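PDB 3EH7: 4-hydroxybutyrate CoA-transferase from Porphyromonas gingivalis, which probably transfers coenzyme A between acyl-CoA thioesters and small carboxylates such as acetate or 4-hydroxybutyrate. Local coordinates for residues 12-17 against 178-183; 29-34 against 120-125; 41-46 against 156-161; 162-167 against 185-190. All blocks are in the same frame, centred on the assembly; numbering follows the deposited sequence.

Contact 1 (12-17 against 178-183)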
# COMPACT_ATOMS: atom_id res chain seq x y z
N ALA A 12 44.71 9.53 12.52
CA ALA A 12 45.33 10.67 11.84
C ALA A 12 45.58 10.40 10.36
O ALA A 12 45.48 11.31 9.53
CB ALA A 12 46.64 11.07 12.53
N SER A 13 45.88 9.15 10.04
CA SER A 13 46.25 8.77 8.68
C SER A 13 45.16 9.02 7.67
O SER A 13 45.46 9.34 6.52
CB SER A 13 46.70 7.30 8.63
OG SER A 13 45.84 6.45 9.38
N ARG A 14 43.90 8.92 8.10
CA ARG A 14 42.73 9.10 7.21
C ARG A 14 42.01 10.45 7.37
O ARG A 14 41.04 10.70 6.68
CB ARG A 14 41.72 7.98 7.46
CG ARG A 14 42.10 6.64 6.85
CD ARG A 14 41.08 5.58 7.23
NE ARG A 14 41.26 5.15 8.63
CZ ARG A 14 40.28 4.82 9.46
NH1 ARG A 14 39.00 4.87 9.06
NH2 ARG A 14 40.57 4.46 10.72
N ILE A 15 42.50 11.29 8.27
CA ILE A 15 41.89 12.58 8.56
C ILE A 15 42.37 13.58 7.51
O ILE A 15 43.56 13.72 7.27
CB ILE A 15 42.18 13.06 10.02
CG1 ILE A 15 41.39 12.20 11.01
CG2 ILE A 15 41.79 14.52 10.23
CD1 ILE A 15 41.63 12.54 12.47
N VAL A 16 41.43 14.23 6.84
CA VAL A 16 41.77 15.16 5.76
C VAL A 16 40.83 16.35 5.84
O VAL A 16 39.87 16.33 6.60
CB VAL A 16 41.63 14.52 4.34
CG1 VAL A 16 42.47 13.25 4.22
CG2 VAL A 16 40.19 14.25 4.03
N SER A 17 41.13 17.38 5.06
CA SER A 17 40.24 18.52 4.99
C SER A 17 39.02 18.11 4.16
O SER A 17 39.11 17.15 3.38
CB SER A 17 40.94 19.70 4.34
OG SER A 17 40.99 19.52 2.94
N ASP A 178 36.61 5.74 4.65
CA ASP A 178 37.75 5.92 3.75
C ASP A 178 38.42 7.26 4.03
O ASP A 178 39.66 7.34 4.05
CB ASP A 178 37.31 5.83 2.31
CG ASP A 178 36.68 4.49 2.00
OD1 ASP A 178 37.41 3.50 2.08
OD2 ASP A 178 35.46 4.41 1.77
N TYR A 179 37.62 8.29 4.26
CA TYR A 179 38.16 9.55 4.74
C TYR A 179 37.38 10.08 5.90
O TYR A 179 36.18 9.83 6.02
CB TYR A 179 38.19 10.59 3.64
CG TYR A 179 38.95 10.12 2.44
CD1 TYR A 179 40.33 10.30 2.35
CD2 TYR A 179 38.29 9.46 1.40
CE1 TYR A 179 41.03 9.85 1.24
CE2 TYR A 179 38.98 9.01 0.30
CZ TYR A 179 40.34 9.20 0.22
OH TYR A 179 41.01 8.75 -0.88
N ILE A 180 38.09 10.77 6.78
CA ILE A 180 37.51 11.42 7.95
C ILE A 180 37.75 12.93 7.86
O ILE A 180 38.87 13.40 7.70
CB ILE A 180 38.12 10.89 9.25
CG1 ILE A 180 37.75 9.42 9.44
CG2 ILE A 180 37.62 11.70 10.43
CD1 ILE A 180 38.68 8.71 10.45
N VAL A 181 36.67 13.69 7.95
CA VAL A 181 36.75 15.13 7.94
C VAL A 181 36.32 15.66 9.31
O VAL A 181 35.16 15.47 9.71
CB VAL A 181 35.85 15.67 6.82
CG1 VAL A 181 35.77 17.20 6.91
CG2 VAL A 181 36.36 15.20 5.46
N MSE A 182 37.24 16.28 10.04
CA MSE A 182 36.88 16.78 11.37
C MSE A 182 36.05 18.07 11.28
O MSE A 182 36.24 18.89 10.37
CB MSE A 182 38.12 16.97 12.27
CG MSE A 182 38.95 15.68 12.55
SE MSE A 182 37.91 14.18 13.18
CE MSE A 182 37.22 15.04 14.81
N ALA A 183 35.12 18.26 12.20
CA ALA A 183 34.32 19.48 12.23
C ALA A 183 33.85 19.86 13.65
O ALA A 183 33.91 19.07 14.58
CB ALA A 183 33.14 19.34 11.31
O HOH W 1 39.62 17.31 9.17
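R14 lies against D178 and I180, and the path of its side chain can be traced atom by atom. CB starts 4.0 Å from D178 O; CG then comes closest to that same oxygen, at 3.8 Å, and CD passes it at 3.9 Å, so the aliphatic half runs past a single carbonyl. A bend at chi3 (-76°) turns NE away from the line of the chain. At the tip, CD1 of I180 sits over one face of the guanidinium, offset toward its rim and 4.1 Å from NH1, while NH1 itself bonds to the backbone oxygens of I174 and L177. The backbones pair as parallel strands about I15 and I180: I180 N donates to R14 O, meeting it from above the carbonyl plane, and V16 N donates to I180 O at 2.8 Å. Beyond that point the direct pairing gives way to a water, which donates to V16 O and accepts from M182 N at 2.7 Å. On the I15 face, CG1 of I15 packs on CG2 of I180, and CG2 of I15 lies 3.8 Å from CG of M182, a selenomethionine. Strand 15-16 is an outermost strand of this chain's six-stranded parallel sheet. Two direct bonds and one bridging water imply a short, partly hydrated pairing, supplemented by apolar contacts of I15 and by the alkyl part of R14.

Contact 2 (29-34 against 120-125)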
# COMPACT_ATOMS: atom_id res chain seq x y z
N GLU A 29 28.99 10.18 -10.66
CA GLU A 29 28.71 9.34 -9.49
C GLU A 29 27.47 9.84 -8.75
O GLU A 29 27.07 11.00 -8.90
CB GLU A 29 29.93 9.27 -8.56
CG GLU A 29 31.05 8.32 -9.08
CD GLU A 29 32.21 8.19 -8.13
OE1 GLU A 29 32.35 9.06 -7.23
OE2 GLU A 29 33.01 7.23 -8.28
N ARG A 30 26.82 8.95 -8.02
CA ARG A 30 25.73 9.36 -7.14
C ARG A 30 26.25 9.44 -5.70
O ARG A 30 26.86 8.49 -5.20
CB ARG A 30 24.55 8.40 -7.21
CG ARG A 30 23.34 8.95 -6.50
CD ARG A 30 22.20 7.96 -6.36
NE ARG A 30 21.28 8.00 -7.49
CZ ARG A 30 21.37 7.21 -8.56
NH1 ARG A 30 22.37 6.34 -8.68
NH2 ARG A 30 20.48 7.32 -9.53
N VAL A 31 26.00 10.57 -5.06
CA VAL A 31 26.52 10.85 -3.72
C VAL A 31 25.33 10.97 -2.81
O VAL A 31 24.44 11.77 -3.08
CB VAL A 31 27.28 12.18 -3.71
CG1 VAL A 31 27.87 12.45 -2.33
CG2 VAL A 31 28.36 12.19 -4.77
N ALA A 32 25.29 10.16 -1.75
CA ALA A 32 24.23 10.24 -0.74
C ALA A 32 24.77 11.04 0.44
O ALA A 32 25.95 10.93 0.78
CB ALA A 32 23.83 8.85 -0.30
N LEU A 33 23.93 11.88 1.03
CA LEU A 33 24.31 12.72 2.17
C LEU A 33 23.45 12.35 3.32
O LEU A 33 22.31 11.99 3.11
CB LEU A 33 24.06 14.20 1.88
CG LEU A 33 24.79 14.87 0.72
CD1 LEU A 33 24.40 16.32 0.67
CD2 LEU A 33 26.28 14.73 0.87
N SER A 34 23.98 12.47 4.54
CA SER A 34 23.13 12.36 5.72
C SER A 34 21.89 13.24 5.58
O SER A 34 21.97 14.37 5.11
CB SER A 34 23.87 12.76 7.01
OG SER A 34 24.84 11.83 7.41
N ILE A 120 24.72 3.81 -4.93
CA ILE A 120 25.35 4.96 -4.32
C ILE A 120 26.86 4.77 -4.39
O ILE A 120 27.41 3.83 -3.81
CB ILE A 120 24.89 5.10 -2.86
CG1 ILE A 120 23.46 5.64 -2.83
CG2 ILE A 120 25.84 6.02 -2.10
CD1 ILE A 120 22.77 5.34 -1.57
N ASP A 121 27.54 5.66 -5.08
CA ASP A 121 28.96 5.53 -5.21
C ASP A 121 29.68 6.09 -3.98
O ASP A 121 30.74 5.58 -3.61
CB ASP A 121 29.43 6.27 -6.46
CG ASP A 121 28.82 5.69 -7.74
OD1 ASP A 121 29.37 4.71 -8.27
OD2 ASP A 121 27.81 6.23 -8.21
N VAL A 122 29.13 7.15 -3.39
CA VAL A 122 29.75 7.87 -2.30
C VAL A 122 28.71 8.21 -1.24
O VAL A 122 27.61 8.66 -1.57
CB VAL A 122 30.41 9.15 -2.80
CG1 VAL A 122 31.08 9.91 -1.65
CG2 VAL A 122 31.44 8.82 -3.84
N ALA A 123 29.03 7.93 0.02
CA ALA A 123 28.19 8.31 1.15
C ALA A 123 28.99 9.32 1.95
O ALA A 123 30.11 9.03 2.38
CB ALA A 123 27.85 7.10 2.04
N ILE A 124 28.44 10.52 2.11
CA ILE A 124 29.04 11.50 3.01
C ILE A 124 28.10 11.57 4.21
O ILE A 124 27.00 12.13 4.11
CB ILE A 124 29.25 12.88 2.37
CG1 ILE A 124 29.90 12.77 1.00
CG2 ILE A 124 30.18 13.72 3.23
CD1 ILE A 124 30.17 14.13 0.34
N VAL A 125 28.54 10.99 5.32
CA VAL A 125 27.72 10.97 6.51
C VAL A 125 28.34 11.77 7.66
O VAL A 125 29.54 11.65 7.92
CB VAL A 125 27.35 9.52 6.93
CG1 VAL A 125 26.43 8.92 5.86
CG2 VAL A 125 28.59 8.65 7.19
O HOH W 2 33.14 5.63 -5.46
O HOH W 3 32.15 4.23 -7.19
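R30, A32 and I124 carry the largest shares of this interface between strands 30-33 and 122-125, inner neighbours in the parallel sheet of a Rossmann-like alpha/beta domain. The strand axes diverge by only 21°, and the register runs evenly from V31 opposite V122 to L33 opposite I124. R30 works through its backbone. Its N-H meets OD2 of D121 at 2.9 Å in a nearly straight bond (173°), on the anti side of the carboxylate. Its carbonyl oxygen accepts twice, from D121 N at 2.9 Å and from V122 N at 3.2 Å. The guanidinium turns elsewhere, to H119 O and a salt bridge with E58. At the start of the strands the carboxylates of E29 and D121 stack with planes 5° apart, a pairing of like charges probably eased by K26, which forms a salt bridge with E29, and by the H119 bond to D121. A32 then takes the ladder onward: its N donates to V122 O at 2.8 Å, and its O accepts from I124 N at 2.9 Å. The A32 methyl group rests 3.9 Å from CD1 of I120, on the side covered by helix 145-151. I124 projects to the other face, where its CD1 reaches CG1 of V31 at 3.9 Å and its CB lies beside CD2 of L33. S34 N closes the ladder on I124 O, and S34 OG, which is hydrogen-bonded to Q126 N, lies 3.1 Å from CA of V125.

Contact 3 (41-46 against 156-161)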
# COMPACT_ATOMS: atom_id res chain seq x y z
N GLN A 41 27.68 19.64 6.76
CA GLN A 41 27.85 21.01 6.27
C GLN A 41 29.23 21.33 5.70
O GLN A 41 29.30 22.04 4.69
CB GLN A 41 27.49 22.02 7.36
CG GLN A 41 26.04 21.94 7.79
CD GLN A 41 25.74 22.78 9.00
OE1 GLN A 41 26.32 23.86 9.19
NE2 GLN A 41 24.83 22.28 9.85
N SER A 42 30.32 20.84 6.32
CA SER A 42 31.67 21.14 5.80
C SER A 42 31.93 20.53 4.42
O SER A 42 32.50 21.19 3.54
CB SER A 42 32.77 20.64 6.73
OG SER A 42 32.60 21.19 8.01
N CYS A 43 31.49 19.30 4.23
CA CYS A 43 31.69 18.65 2.93
C CYS A 43 30.80 19.26 1.87
O CYS A 43 31.21 19.38 0.73
CB CYS A 43 31.49 17.14 3.01
SG CYS A 43 32.82 16.32 3.93
N VAL A 44 29.58 19.65 2.25
CA VAL A 44 28.69 20.30 1.30
C VAL A 44 29.31 21.61 0.83
O VAL A 44 29.29 21.90 -0.36
CB VAL A 44 27.28 20.54 1.86
CG1 VAL A 44 26.53 21.58 0.99
CG2 VAL A 44 26.49 19.26 1.87
N ASP A 45 29.89 22.38 1.75
CA ASP A 45 30.56 23.63 1.36
C ASP A 45 31.70 23.37 0.39
O ASP A 45 31.86 24.08 -0.59
CB ASP A 45 31.13 24.36 2.56
CG ASP A 45 30.08 25.02 3.41
OD1 ASP A 45 28.88 24.95 3.06
OD2 ASP A 45 30.44 25.62 4.44
N ALA A 46 32.50 22.35 0.69
CA ALA A 46 33.58 21.94 -0.21
C ALA A 46 33.04 21.50 -1.57
O ALA A 46 33.61 21.82 -2.60
CB ALA A 46 34.42 20.84 0.43
N ILE A 156 32.82 8.85 3.23
CA ILE A 156 33.41 10.00 3.93
C ILE A 156 32.59 10.24 5.19
O ILE A 156 31.36 10.43 5.12
CB ILE A 156 33.36 11.29 3.08
CG1 ILE A 156 34.09 11.07 1.77
CG2 ILE A 156 33.93 12.47 3.86
CD1 ILE A 156 33.73 12.09 0.70
N GLY A 157 33.27 10.18 6.33
CA GLY A 157 32.65 10.44 7.62
C GLY A 157 33.04 11.82 8.10
O GLY A 157 34.22 12.11 8.29
N GLU A 158 32.04 12.67 8.31
CA GLU A 158 32.28 14.02 8.83
C GLU A 158 32.04 13.99 10.33
O GLU A 158 30.88 13.99 10.77
CB GLU A 158 31.35 15.04 8.16
CG GLU A 158 31.61 16.48 8.56
CD GLU A 158 30.98 17.49 7.63
OE1 GLU A 158 31.25 17.44 6.41
OE2 GLU A 158 30.20 18.35 8.11
N ILE A 159 33.11 13.93 11.11
CA ILE A 159 32.98 13.79 12.56
C ILE A 159 32.88 15.17 13.23
O ILE A 159 33.85 15.93 13.32
CB ILE A 159 34.13 12.96 13.18
CG1 ILE A 159 34.17 11.58 12.53
CG2 ILE A 159 33.94 12.82 14.67
CD1 ILE A 159 35.09 10.57 13.27
N ASN A 160 31.68 15.48 13.68
CA ASN A 160 31.40 16.78 14.27
C ASN A 160 31.34 16.67 15.80
O ASN A 160 30.60 15.84 16.37
CB ASN A 160 30.09 17.30 13.66
CG ASN A 160 29.68 18.68 14.17
OD1 ASN A 160 30.38 19.35 14.95
ND2 ASN A 160 28.50 19.11 13.72
N ARG A 161 32.11 17.51 16.46
CA ARG A 161 32.12 17.50 17.93
C ARG A 161 30.73 17.77 18.48
O ARG A 161 30.42 17.37 19.60
CB ARG A 161 33.07 18.54 18.52
CG ARG A 161 34.47 18.66 17.93
CD ARG A 161 35.13 17.36 17.68
NE ARG A 161 36.59 17.49 17.58
CZ ARG A 161 37.25 18.09 16.59
NH1 ARG A 161 38.57 18.15 16.64
NH2 ARG A 161 36.61 18.63 15.55
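The carboxylate of E158 faces the first turn of helix 41-46 and takes one backbone N-H on each oxygen. C43 N donates to OE1 at 2.9 Å and S42 N to OE2 at 3.1 Å. Both donors arrive on the syn side of the group, S42 N standing 27° out of its plane and C43 N somewhat less. The side chain reaches there because CG is anti to the backbone N (chi1 -175°) and the chain stays extended beyond it. S42 lays its CB alongside the carboxylate, 3.6 Å from OE1. Helix 41-49 follows strand 30-33 and covers one face of the parallel sheet of the Rossmann-like domain; the axis of its segment 41-46 runs at 126° to strand 156-160, with a closest approach of 9.2 Å. E158 and I156 both direct their side chains to that face, with G157 between them. C43 points back at the strand from the helix, its SG 3.1 Å from E158 OE1 and 4.0 Å from CG2 of I156. The sulphur therefore sits where the polar end of the interface passes into the apolar one, which V181, I124 and V22 continue round C43. The N-H groups at the helix start, directed at the carboxylate, would be expected to favour a negative charge on this buried acid. Y185 OH supplies a further hydrogen bond to OE2 and also accepts from Q41 N.

Contact 4 (162-167 against 185-190)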
# COMPACT_ATOMS: atom_id res chain seq x y z
N GLN A 162 29.90 18.44 17.68
CA GLN A 162 28.57 18.82 18.13
C GLN A 162 27.46 17.88 17.67
O GLN A 162 26.31 18.10 18.02
CB GLN A 162 28.28 20.27 17.74
CG GLN A 162 29.26 21.24 18.38
CD GLN A 162 28.83 22.68 18.29
OE1 GLN A 162 27.66 22.99 18.50
NE2 GLN A 162 29.78 23.58 17.98
N MSE A 163 27.79 16.85 16.88
CA MSE A 163 26.80 15.84 16.54
C MSE A 163 26.61 14.92 17.75
O MSE A 163 27.58 14.31 18.24
CB MSE A 163 27.23 15.01 15.35
CG MSE A 163 26.24 13.89 15.04
SE MSE A 163 24.58 14.57 14.32
CE MSE A 163 24.76 13.81 12.55
N PRO A 164 25.37 14.82 18.25
CA PRO A 164 25.19 14.05 19.46
C PRO A 164 25.38 12.56 19.23
O PRO A 164 25.27 12.09 18.11
CB PRO A 164 23.74 14.36 19.87
CG PRO A 164 23.09 14.84 18.65
CD PRO A 164 24.14 15.52 17.84
N TYR A 165 25.71 11.84 20.31
CA TYR A 165 25.83 10.38 20.26
C TYR A 165 24.46 9.85 20.56
O TYR A 165 23.94 10.06 21.65
CB TYR A 165 26.85 9.89 21.30
CG TYR A 165 27.04 8.37 21.30
CD1 TYR A 165 26.20 7.55 22.05
CD2 TYR A 165 28.05 7.78 20.55
CE1 TYR A 165 26.36 6.19 22.07
CE2 TYR A 165 28.23 6.39 20.58
CZ TYR A 165 27.37 5.62 21.34
OH TYR A 165 27.49 4.25 21.39
N VAL A 166 23.84 9.22 19.57
CA VAL A 166 22.46 8.74 19.71
C VAL A 166 22.41 7.22 19.68
O VAL A 166 23.00 6.56 18.79
CB VAL A 166 21.53 9.35 18.63
CG1 VAL A 166 20.08 8.82 18.75
CG2 VAL A 166 21.57 10.89 18.73
N HIS A 167 21.66 6.69 20.63
CA HIS A 167 21.51 5.27 20.82
C HIS A 167 20.65 4.59 19.77
O HIS A 167 20.07 5.25 18.90
CB HIS A 167 20.95 5.01 22.22
CG HIS A 167 21.94 5.29 23.30
ND1 HIS A 167 22.92 4.40 23.64
CD2 HIS A 167 22.13 6.38 24.08
CE1 HIS A 167 23.67 4.92 24.60
NE2 HIS A 167 23.20 6.12 24.89
N TYR A 185 30.56 22.38 14.66
CA TYR A 185 29.60 23.39 14.28
C TYR A 185 28.24 22.92 14.72
O TYR A 185 28.01 21.72 14.79
CB TYR A 185 29.62 23.68 12.77
CG TYR A 185 29.29 22.50 11.88
CD1 TYR A 185 27.98 22.00 11.80
CD2 TYR A 185 30.27 21.87 11.13
CE1 TYR A 185 27.66 20.91 11.01
CE2 TYR A 185 29.97 20.76 10.34
CZ TYR A 185 28.66 20.28 10.28
OH TYR A 185 28.32 19.19 9.49
N PRO A 186 27.34 23.86 15.03
CA PRO A 186 26.02 23.45 15.43
C PRO A 186 25.28 22.83 14.25
O PRO A 186 25.32 23.35 13.13
CB PRO A 186 25.36 24.77 15.88
CG PRO A 186 26.14 25.84 15.19
CD PRO A 186 27.55 25.32 15.19
N ILE A 187 24.63 21.70 14.46
CA ILE A 187 23.91 21.07 13.36
C ILE A 187 22.67 21.93 13.05
O ILE A 187 22.34 22.82 13.82
CB ILE A 187 23.57 19.60 13.67
CG1 ILE A 187 22.54 19.47 14.78
CG2 ILE A 187 24.86 18.82 14.05
CD1 ILE A 187 22.12 17.99 15.01
N TYR A 188 22.00 21.68 11.92
CA TYR A 188 20.82 22.50 11.56
C TYR A 188 19.75 22.34 12.62
O TYR A 188 19.49 21.22 13.07
CB TYR A 188 20.26 22.14 10.18
CG TYR A 188 21.14 22.56 9.03
CD1 TYR A 188 21.55 23.89 8.90
CD2 TYR A 188 21.58 21.65 8.08
CE1 TYR A 188 22.38 24.29 7.85
CE2 TYR A 188 22.41 22.05 7.02
CZ TYR A 188 22.81 23.37 6.91
OH TYR A 188 23.63 23.76 5.87
N SER A 189 19.18 23.46 13.06
CA SER A 189 18.09 23.46 14.00
C SER A 189 16.83 24.11 13.43
O SER A 189 16.87 24.82 12.44
CB SER A 189 18.48 24.14 15.30
OG SER A 189 18.82 25.47 15.07
N LEU A 190 15.73 23.83 14.09
CA LEU A 190 14.43 24.37 13.73
C LEU A 190 13.91 25.15 14.90
O LEU A 190 13.96 24.66 16.04
CB LEU A 190 13.44 23.25 13.52
CG LEU A 190 13.45 22.37 12.30
CD1 LEU A 190 12.42 21.30 12.55
CD2 LEU A 190 13.13 23.17 11.06
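Van der Waals contact of Q162 with the peptide between Y185 and P186 makes up one side of this meeting of two irregular segments. CB of Q162 touches Y185 O at 3.3 Å. With CD anti to CA (chi2 -167°), the extended chain brings the terminal amide against the same peptide: CD lies 3.6 Å from Y185 C, OE1 comes to 3.5 Å from P186 CA, and NE2 is 3.6 Å from Y185 N. These are packing contacts; NE2 has its hydrogen bond with D184 OD1. Apolar contact is looser and centres on I187, whose CD1 meets SE of M163, a selenomethionine, at 4.3 Å and CD of P164 at the same distance. Polar linkage is indirect and comes from N160, whose OD1 accepts from Q162 N while its ND2 donates to Y185 O, so that one carboxamide ties the two segments together. Helix 278-284 flanks the apolar part through I284, on P164, and Y281, on I187. The segments leave strands 154-160 and 179-183 at their C-terminal ends, the arrangement of neighbouring loops at the C-terminal end of a Rossmann-like parallel sheet, here beside a helix that falls in the C-terminal family region.

How the contacts relate
Contacts 1, 2 and 3 all reach one parallel sheet. Strand 154-160, used by contact 3, lies between strand 179-183 of contact 1 and strand 122-127 of contact 2, bonded to both through backbone amides. Contacts 2 and 3 are buried: the first joins strands by a continuous ladder, the second joins a helix to a strand mainly through a single acid. Contact 1, at an outermost strand of the sheet in this chain, is partly exposed and brings in water. Contact 4 lies among loops, without direct hydrogen bonding between its segments, yet Y185 there completes the polar group of contact 3. Regular backbone pairing thus gives way to side-chain packing from strands to loops.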